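Local coordinates for protein intimin (PDB 1F00) that probably serves as a cell-surface adhesin of enteropathogenic Escherichia coli, binding the intimin receptor through its C-terminal immunoglobulin-like and C-type lectin-like domains, at residues Leu120-Gln124 against Ala227-Tyr233; Lys160-Ile165 against Tyr177-Asn183; Thr238-Trp242 against Asn275-Thr279. All coordinates share one frame. Residues are numbered along the deposited sequence.

Contact 1: residues Leu120-Gln124 against Ala227-Tyr233; sequences LQYGQ and ANKYEYY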
loop_
_atom_site.group_PDB
_atom_site.type_symbol
_atom_site.label_atom_id
_atom_site.label_comp_id
_atom_site.label_asym_id
_atom_site.label_seq_id
_atom_site.Cartn_x
_atom_site.Cartn_y
_atom_site.Cartn_z
ATOM N N LEU A 120 17.644 5.174 -0.894
ATOM C CA LEU A 120 18.647 4.633 -1.790
ATOM C C LEU A 120 17.791 4.566 -3.060
ATOM O O LEU A 120 16.695 4.002 -3.027
ATOM C CB LEU A 120 19.040 3.217 -1.360
ATOM C CG LEU A 120 19.904 2.418 -2.338
ATOM C CD1 LEU A 120 21.231 3.134 -2.562
ATOM C CD2 LEU A 120 20.143 1.018 -1.773
ATOM N N GLN A 121 18.242 5.148 -4.164
ATOM C CA GLN A 121 17.420 5.083 -5.373
ATOM C C GLN A 121 17.173 3.634 -5.773
ATOM O O GLN A 121 18.101 2.822 -5.806
ATOM C CB GLN A 121 18.070 5.822 -6.547
ATOM C CG GLN A 121 17.088 6.007 -7.704
ATOM C CD GLN A 121 17.673 6.734 -8.908
ATOM O OE1 GLN A 121 16.978 7.497 -9.571
ATOM N NE2 GLN A 121 18.941 6.485 -9.202
ATOM N N TYR A 122 15.917 3.320 -6.070
ATOM C CA TYR A 122 15.513 1.978 -6.465
ATOM C C TYR A 122 15.512 1.013 -5.289
ATOM O O TYR A 122 15.504 -0.202 -5.465
ATOM C CB TYR A 122 16.401 1.470 -7.608
ATOM C CG TYR A 122 16.315 2.379 -8.817
ATOM C CD1 TYR A 122 17.463 2.808 -9.482
ATOM C CD2 TYR A 122 15.081 2.869 -9.252
ATOM C CE1 TYR A 122 17.385 3.711 -10.546
ATOM C CE2 TYR A 122 14.991 3.768 -10.312
ATOM C CZ TYR A 122 16.144 4.187 -10.953
ATOM O OH TYR A 122 16.059 5.080 -11.995
ATOM N N GLY A 123 15.531 1.572 -4.082
ATOM C CA GLY A 123 15.446 0.748 -2.895
ATOM C C GLY A 123 14.018 0.231 -2.943
ATOM O O GLY A 123 13.166 0.846 -3.594
ATOM N N GLN A 124 13.740 -0.885 -2.275
ATOM C CA GLN A 124 12.398 -1.450 -2.306
ATOM C C GLN A 124 11.817 -1.781 -0.933
ATOM O O GLN A 124 12.527 -2.235 -0.038
ATOM C CB GLN A 124 12.406 -2.705 -3.181
ATOM C CG GLN A 124 12.797 -2.425 -4.623
ATOM C CD GLN A 124 13.065 -3.687 -5.410
ATOM O OE1 GLN A 124 13.954 -4.469 -5.067
ATOM N NE2 GLN A 124 12.302 -3.891 -6.476
ATOM N N ALA A 227 23.079 -2.760 -0.359
ATOM C CA ALA A 227 22.410 -2.347 -1.591
ATOM C C ALA A 227 22.126 -3.449 -2.603
ATOM O O ALA A 227 21.114 -3.395 -3.304
ATOM C CB ALA A 227 23.207 -1.236 -2.271
ATOM N N ASN A 228 23.006 -4.442 -2.694
ATOM C CA ASN A 228 22.809 -5.501 -3.677
ATOM C C ASN A 228 21.699 -6.487 -3.342
ATOM O O ASN A 228 21.572 -7.531 -3.980
ATOM C CB ASN A 228 24.124 -6.241 -3.953
ATOM C CG ASN A 228 24.681 -6.940 -2.733
ATOM O OD1 ASN A 228 25.628 -7.713 -2.840
ATOM N ND2 ASN A 228 24.104 -6.674 -1.572
ATOM N N LYS A 229 20.897 -6.153 -2.336
ATOM C CA LYS A 229 19.763 -6.984 -1.957
ATOM C C LYS A 229 18.596 -6.518 -2.817
ATOM O O LYS A 229 17.569 -7.189 -2.919
ATOM C CB LYS A 229 19.422 -6.797 -0.478
ATOM C CG LYS A 229 20.341 -7.555 0.458
ATOM C CD LYS A 229 20.149 -9.053 0.307
ATOM C CE LYS A 229 21.070 -9.808 1.250
ATOM N NZ LYS A 229 20.938 -9.299 2.646
ATOM N N TYR A 230 18.773 -5.353 -3.435
ATOM C CA TYR A 230 17.755 -4.777 -4.295
ATOM C C TYR A 230 18.034 -5.111 -5.756
ATOM O O TYR A 230 19.169 -5.031 -6.222
ATOM C CB TYR A 230 17.679 -3.264 -4.070
ATOM C CG TYR A 230 17.390 -2.947 -2.619
ATOM C CD1 TYR A 230 18.423 -2.652 -1.730
ATOM C CD2 TYR A 230 16.099 -3.075 -2.110
ATOM C CE1 TYR A 230 18.175 -2.506 -0.363
ATOM C CE2 TYR A 230 15.842 -2.931 -0.750
ATOM C CZ TYR A 230 16.884 -2.653 0.118
ATOM O OH TYR A 230 16.631 -2.567 1.466
ATOM N N GLU A 231 16.974 -5.509 -6.453
ATOM C CA GLU A 231 17.028 -5.907 -7.854
ATOM C C GLU A 231 17.974 -5.081 -8.714
ATOM O O GLU A 231 18.811 -5.626 -9.436
ATOM C CB GLU A 231 15.613 -5.841 -8.443
ATOM C CG GLU A 231 15.476 -6.320 -9.873
ATOM C CD GLU A 231 15.926 -7.759 -10.051
ATOM O OE1 GLU A 231 15.710 -8.571 -9.124
ATOM O OE2 GLU A 231 16.486 -8.077 -11.125
ATOM N N TYR A 232 17.845 -3.763 -8.629
ATOM C CA TYR A 232 18.662 -2.860 -9.425
ATOM C C TYR A 232 20.175 -3.015 -9.263
ATOM O O TYR A 232 20.914 -2.853 -10.227
ATOM C CB TYR A 232 18.277 -1.413 -9.121
ATOM C CG TYR A 232 18.961 -0.396 -10.003
ATOM C CD1 TYR A 232 18.497 -0.130 -11.290
ATOM C CD2 TYR A 232 20.061 0.324 -9.540
ATOM C CE1 TYR A 232 19.110 0.845 -12.093
ATOM C CE2 TYR A 232 20.681 1.293 -10.332
ATOM C CZ TYR A 232 20.199 1.549 -11.601
ATOM O OH TYR A 232 20.788 2.532 -12.357
ATOM N N TYR A 233 20.637 -3.311 -8.051
ATOM C CA TYR A 233 22.075 -3.443 -7.803
ATOM C C TYR A 233 22.524 -4.888 -7.561
ATOM O O TYR A 233 23.649 -5.124 -7.113
ATOM C CB TYR A 233 22.489 -2.606 -6.581
ATOM C CG TYR A 233 21.989 -1.174 -6.578
ATOM C CD1 TYR A 233 20.760 -0.844 -6.004
ATOM C CD2 TYR A 233 22.753 -0.146 -7.134
ATOM C CE1 TYR A 233 20.302 0.481 -5.980
ATOM C CE2 TYR A 233 22.307 1.179 -7.120
ATOM C CZ TYR A 233 21.080 1.484 -6.541
ATOM O OH TYR A 233 20.635 2.789 -6.534
HETATM O O HOH W 1 15.678 -2.366 -7.314
#
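A type II turn from Leu120 to Gly123, closed by Gly123 N to Leu120 O at 2.9 Å, is pressed against three tyrosines of Ala227-Tyr233. Tyr233 (chi1 m) donates its OH to Gln121 O at 2.6 Å and lays its ring beside Leu120, with CE1 4.1 Å from Leu120 CG. Leu120 (t, p) also places CD2 3.8 Å from Ala227 CB. Tyr230, again m, offers a ring face to Gly123: a CH-pi contact with CA 4.3 Å from the ring centroid. The Tyr230 hydroxyl bonds to Trp224 and Gly108. Tyr122 (m) and Tyr232 (t) meet obliquely at the more exposed margin, centroids 4.4 Å apart and planes at 44°. Water 1 links Tyr122 O to Tyr232 N, 2.9 Å from each, and Glu231 N makes a weak 3.5 Å bond to Gln124 OE1. Aromatic packing thus joins the immunoglobulin-like and lectin-like domains, while the carbonyls of Gln121 and Tyr122 are satisfied from the lectin side, directly by Tyr233 OH and through water 1.

Contact 2: residues Lys160-Ile165 against Tyr177-Asn183; sequences KGTTTI and YTIATPN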
loop_
_atom_site.group_PDB
_atom_site.type_symbol
_atom_site.label_atom_id
_atom_site.label_comp_id
_atom_site.label_asym_id
_atom_site.label_seq_id
_atom_site.Cartn_x
_atom_site.Cartn_y
_atom_site.Cartn_z
ATOM N N LYS A 160 12.750 11.845 -5.983
ATOM C CA LYS A 160 12.278 12.662 -4.879
ATOM C C LYS A 160 10.936 13.308 -5.204
ATOM O O LYS A 160 10.783 13.994 -6.212
ATOM C CB LYS A 160 13.305 13.738 -4.541
ATOM C CG LYS A 160 14.648 13.181 -4.103
ATOM C CD LYS A 160 15.634 14.291 -3.754
ATOM C CE LYS A 160 15.180 15.098 -2.552
ATOM N NZ LYS A 160 16.155 16.181 -2.231
ATOM N N GLY A 161 9.964 13.077 -4.336
ATOM C CA GLY A 161 8.647 13.641 -4.539
ATOM C C GLY A 161 7.659 12.947 -3.634
ATOM O O GLY A 161 8.027 12.053 -2.874
ATOM N N THR A 162 6.402 13.363 -3.714
ATOM C CA THR A 162 5.361 12.775 -2.900
ATOM C C THR A 162 4.255 12.240 -3.801
ATOM O O THR A 162 3.857 12.882 -4.774
ATOM C CB THR A 162 4.781 13.810 -1.905
ATOM O OG1 THR A 162 3.698 13.223 -1.177
ATOM C CG2 THR A 162 4.285 15.044 -2.643
ATOM N N THR A 163 3.786 11.038 -3.493
ATOM C CA THR A 163 2.720 10.436 -4.270
ATOM C C THR A 163 1.964 9.503 -3.337
ATOM O O THR A 163 2.253 9.444 -2.139
ATOM C CB THR A 163 3.285 9.660 -5.495
ATOM O OG1 THR A 163 2.207 9.302 -6.370
ATOM C CG2 THR A 163 4.020 8.393 -5.049
ATOM N N THR A 164 0.987 8.785 -3.865
ATOM C CA THR A 164 0.226 7.882 -3.025
ATOM C C THR A 164 0.172 6.487 -3.632
ATOM O O THR A 164 0.115 6.337 -4.852
ATOM C CB THR A 164 -1.217 8.397 -2.824
ATOM O OG1 THR A 164 -1.814 8.658 -4.101
ATOM C CG2 THR A 164 -1.224 9.676 -1.991
ATOM N N ILE A 165 0.227 5.476 -2.773
ATOM C CA ILE A 165 0.125 4.089 -3.221
ATOM C C ILE A 165 -1.239 3.653 -2.727
ATOM O O ILE A 165 -1.558 3.827 -1.548
ATOM C CB ILE A 165 1.201 3.184 -2.584
ATOM C CG1 ILE A 165 2.595 3.702 -2.937
ATOM C CG2 ILE A 165 1.019 1.735 -3.063
ATOM C CD1 ILE A 165 2.848 3.825 -4.433
ATOM N N TYR A 177 -1.900 4.909 0.985
ATOM C CA TYR A 177 -0.758 5.336 1.783
ATOM C C TYR A 177 -0.021 6.427 1.012
ATOM O O TYR A 177 0.278 6.262 -0.171
ATOM C CB TYR A 177 0.185 4.158 2.033
ATOM C CG TYR A 177 1.521 4.576 2.605
ATOM C CD1 TYR A 177 2.631 4.733 1.784
ATOM C CD2 TYR A 177 1.660 4.865 3.964
ATOM C CE1 TYR A 177 3.848 5.167 2.293
ATOM C CE2 TYR A 177 2.877 5.308 4.484
ATOM C CZ TYR A 177 3.962 5.456 3.642
ATOM O OH TYR A 177 5.165 5.908 4.135
ATOM N N THR A 178 0.273 7.538 1.677
ATOM C CA THR A 178 0.975 8.624 1.011
ATOM C C THR A 178 2.467 8.574 1.298
ATOM O O THR A 178 2.896 8.494 2.453
ATOM C CB THR A 178 0.448 9.994 1.459
ATOM O OG1 THR A 178 0.801 10.212 2.830
ATOM C CG2 THR A 178 -1.048 10.044 1.328
ATOM N N ILE A 179 3.251 8.611 0.230
ATOM C CA ILE A 179 4.701 8.597 0.327
ATOM C C ILE A 179 5.136 10.050 0.453
ATOM O O ILE A 179 4.907 10.856 -0.454
ATOM C CB ILE A 179 5.339 7.977 -0.945
ATOM C CG1 ILE A 179 5.047 6.473 -0.992
ATOM C CG2 ILE A 179 6.837 8.227 -0.961
ATOM C CD1 ILE A 179 5.516 5.798 -2.258
ATOM N N ALA A 180 5.741 10.386 1.586
ATOM C CA ALA A 180 6.203 11.747 1.827
ATOM C C ALA A 180 7.482 12.016 1.051
ATOM O O ALA A 180 8.243 11.096 0.753
ATOM C CB ALA A 180 6.444 11.964 3.321
ATOM N N THR A 181 7.709 13.285 0.726
ATOM C CA THR A 181 8.897 13.688 -0.012
ATOM C C THR A 181 10.114 13.425 0.866
ATOM O O THR A 181 10.155 13.836 2.023
ATOM C CB THR A 181 8.842 15.183 -0.370
ATOM O OG1 THR A 181 7.667 15.440 -1.148
ATOM C CG2 THR A 181 10.070 15.589 -1.174
ATOM N N PRO A 182 11.119 12.724 0.327
ATOM C CA PRO A 182 12.338 12.407 1.079
ATOM C C PRO A 182 13.283 13.592 1.187
ATOM O O PRO A 182 13.241 14.502 0.361
ATOM C CB PRO A 182 12.947 11.270 0.273
ATOM C CG PRO A 182 12.595 11.652 -1.137
ATOM C CD PRO A 182 11.140 12.096 -1.007
ATOM N N ASN A 183 14.132 13.571 2.207
ATOM C CA ASN A 183 15.111 14.628 2.415
ATOM C C ASN A 183 16.276 14.452 1.447
ATOM O O ASN A 183 16.820 15.433 0.942
ATOM C CB ASN A 183 15.633 14.592 3.854
ATOM C CG ASN A 183 14.615 15.106 4.860
ATOM O OD1 ASN A 183 14.378 14.483 5.896
ATOM N ND2 ASN A 183 14.017 16.253 4.560
#
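Ile179 overlaps Ile165 on one face of a two-stranded pairing, its CD1 3.7 Å from Ile165 CG1 and 4.1 Å from Thr163 CG2. Its m, t rotamer carries CD1 along that face. Trp119 touches Ile179, and Trp138 packs on Ile165, so this side belongs to the domain interior. On the other face Thr164 and Thr178, both with chi1 p, bring their CG2 methyls within 3.3 Å.

The backbones run antiparallel. Thr163-Ile179 and Ile165-Tyr177 are hydrogen-bonded pairs, separated by the non-hydrogen-bonded pair Thr164-Thr178, whose CA atoms are 4.2 Å apart. Ile179 N to Thr163 O and Ile165 N to Tyr177 O are both 2.7 Å, Tyr177 N to Ile165 O is 2.8 Å, and Thr163 N to Ile179 O is longer at 3.2 Å. That last carbonyl also accepts from Thr162 OG1 at 2.8 Å, a side-chain bond at the point where the ladder ends.

Beyond it the segments stay close without further pairing. Gly161, fully extended, brings its O to 3.4 Å from Thr181 CA in a CA-H...O contact. The aliphatic part of Lys160 lies along Pro182, CG to CG 3.9 Å, and NZ makes a weak 3.3 Å bond to Asn183 O besides its bond to the C-terminal Lys282.

Strand 136-140 flanks strand 163-169 on its other edge, completing a three-stranded antiparallel sheet: this is a beta hairpin of the immunoglobulin-like fold, running on toward the lectin-like domain.

Contact 3: residues Thr238-Trp242 against Asn275-Thr279; sequences TIISW and NAYAT
Strands 240-242 and 276-279 are extended, whereas Ile239 (psi 54°) and Asn275 (psi -8°) depart from this. The strands cross steeply: the axes approach to 4.4 Å at 64°, so they meet at one bridge, Ser241 with Tyr277, CA atoms 4.7 Å apart.

Two backbone hydrogen bonds make that bridge: Tyr277 N to Ile240 O at 2.8 Å, nearly straight, and Trp242 N to Tyr277 O, weak at 3.3 Å. Ser241 CA adds a CA-H...O contact to Tyr277 O at 3.4 Å.

Among side chains, Thr279 OG1 (chi1 m) donates to Ser241 OG (m) at 2.8 Å, and Ser241 OG donates in turn to Ile239 O, also at 2.8 Å. Water 2 lies 2.9 Å from Tyr277 OH and bonds weakly to Thr238 O; water 3 joins Thr279 N, at 2.7 Å, to Trp242 O, at 2.8 Å.

Apolar packing sets Trp242 and Ile240 on Ala276, and Ile240 on Tyr277. Trp242 (chi1 m, chi2 109°) lays its five-membered ring over Ala276, whose CB lies 3.5 Å from the ring centroid in a CH-pi contact; its NE1 bonds to Val194 O. Ile240 (t, t) places CG1 4.1 Å from Ala276 CB and CG2 4.1 Å from CD1 of Tyr277 (chi1 m).

Strand 240-242 edges a sheet with 254-259 and 263-270, while 276-281, the chain's last strand, pairs antiparallel with 184-190; two sheets meeting so are characteristic of the C-type lectin-like fold.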
loop_
_atom_site.group_PDB
_atom_site.type_symbol
_atom_site.label_atom_id
_atom_site.label_comp_id
_atom_site.label_asym_id
_atom_site.label_seq_id
_atom_site.Cartn_x
_atom_site.Cartn_y
_atom_site.Cartn_z
ATOM N N THR A 238 30.316 -4.989 -4.778
ATOM C CA THR A 238 30.895 -3.847 -4.084
ATOM C C THR A 238 30.431 -2.527 -4.668
ATOM O O THR A 238 30.442 -2.336 -5.881
ATOM C CB THR A 238 32.444 -3.855 -4.137
ATOM O OG1 THR A 238 32.943 -2.641 -3.559
ATOM C CG2 THR A 238 32.937 -3.955 -5.578
ATOM N N ILE A 239 30.003 -1.623 -3.796
ATOM C CA ILE A 239 29.594 -0.301 -4.230
ATOM C C ILE A 239 30.409 0.697 -3.419
ATOM O O ILE A 239 29.871 1.576 -2.739
ATOM C CB ILE A 239 28.082 -0.056 -4.038
ATOM C CG1 ILE A 239 27.293 -1.071 -4.876
ATOM C CG2 ILE A 239 27.717 1.356 -4.505
ATOM C CD1 ILE A 239 25.778 -0.867 -4.857
ATOM N N ILE A 240 31.725 0.516 -3.479
ATOM C CA ILE A 240 32.662 1.398 -2.793
ATOM C C ILE A 240 32.494 2.771 -3.449
ATOM O O ILE A 240 32.622 2.907 -4.667
ATOM C CB ILE A 240 34.116 0.866 -2.950
ATOM C CG1 ILE A 240 35.109 1.845 -2.318
ATOM C CG2 ILE A 240 34.437 0.621 -4.423
ATOM C CD1 ILE A 240 36.545 1.334 -2.322
ATOM N N SER A 241 32.200 3.785 -2.637
ATOM C CA SER A 241 31.950 5.130 -3.148
ATOM C C SER A 241 32.775 6.230 -2.489
ATOM O O SER A 241 33.010 6.208 -1.285
ATOM C CB SER A 241 30.465 5.467 -2.970
ATOM O OG SER A 241 29.647 4.357 -3.300
ATOM N N TRP A 242 33.185 7.206 -3.292
ATOM C CA TRP A 242 33.973 8.338 -2.809
ATOM C C TRP A 242 33.156 9.204 -1.849
ATOM O O TRP A 242 31.935 9.303 -1.990
ATOM C CB TRP A 242 34.377 9.251 -3.969
ATOM C CG TRP A 242 35.253 8.661 -5.029
ATOM C CD1 TRP A 242 34.896 8.349 -6.308
ATOM C CD2 TRP A 242 36.658 8.402 -4.928
ATOM N NE1 TRP A 242 35.993 7.916 -7.015
ATOM C CE2 TRP A 242 37.088 7.942 -6.193
ATOM C CE3 TRP A 242 37.595 8.518 -3.893
ATOM C CZ2 TRP A 242 38.420 7.598 -6.453
ATOM C CZ3 TRP A 242 38.925 8.174 -4.152
ATOM C CH2 TRP A 242 39.320 7.722 -5.424
ATOM N N ASN A 275 39.450 4.454 -8.304
ATOM C CA ASN A 275 39.357 3.524 -7.188
ATOM C C ASN A 275 37.960 3.344 -6.595
ATOM O O ASN A 275 37.753 2.473 -5.754
ATOM C CB ASN A 275 40.319 3.980 -6.084
ATOM C CG ASN A 275 41.776 3.725 -6.435
ATOM O OD1 ASN A 275 42.672 4.479 -6.037
ATOM N ND2 ASN A 275 42.021 2.646 -7.170
ATOM N N ALA A 276 36.999 4.151 -7.026
ATOM C CA ALA A 276 35.656 4.026 -6.478
ATOM C C ALA A 276 34.573 4.492 -7.431
ATOM O O ALA A 276 34.859 5.082 -8.469
ATOM C CB ALA A 276 35.564 4.804 -5.165
ATOM N N TYR A 277 33.325 4.204 -7.067
ATOM C CA TYR A 277 32.176 4.601 -7.863
ATOM C C TYR A 277 31.710 5.980 -7.429
ATOM O O TYR A 277 31.968 6.402 -6.302
ATOM C CB TYR A 277 31.026 3.611 -7.680
ATOM C CG TYR A 277 31.309 2.258 -8.264
ATOM C CD1 TYR A 277 31.780 1.214 -7.467
ATOM C CD2 TYR A 277 31.145 2.026 -9.630
ATOM C CE1 TYR A 277 32.080 -0.032 -8.021
ATOM C CE2 TYR A 277 31.447 0.788 -10.195
ATOM C CZ TYR A 277 31.913 -0.234 -9.384
ATOM O OH TYR A 277 32.215 -1.453 -9.942
ATOM N N ALA A 278 31.034 6.682 -8.334
ATOM C CA ALA A 278 30.514 7.992 -8.016
ATOM C C ALA A 278 29.084 7.792 -7.531
ATOM O O ALA A 278 28.212 7.358 -8.290
ATOM C CB ALA A 278 30.535 8.893 -9.247
ATOM N N THR A 279 28.862 8.063 -6.252
ATOM C CA THR A 279 27.534 7.954 -5.673
ATOM C C THR A 279 27.130 9.375 -5.321
ATOM O O THR A 279 27.795 10.047 -4.535
ATOM C CB THR A 279 27.518 7.053 -4.414
ATOM O OG1 THR A 279 27.656 5.685 -4.814
ATOM C CG2 THR A 279 26.199 7.207 -3.658
HETATM O O HOH W 2 31.189 -3.881 -8.795
HETATM O O HOH W 3 30.557 8.963 -4.403
#

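How the contacts relate
From the N terminus, the chain passes through an immunoglobulin-like domain untouched by these contacts before Leu120-Gln124 opens contact 1. Within the long loop that contact 1 closes, across 102 intervening residues, contact 2 is nested: it spans just 11 residues and pairs the two arms of a local hairpin. Contact 1 then closes at Ala227-Tyr233, binding the second immunoglobulin-like domain to the lectin-like one. Contact 3 follows in series, joining two sheets inside the lectin-like domain. Contacts 1 and 3 touch through Ile239, whose CD1 lies 3.7 Å from Ala227 CB and 3.9 Å from Tyr233 CD2. Contact 2 stands apart, its centre 18 Å from that of contact 1 and 28 Å from that of contact 3.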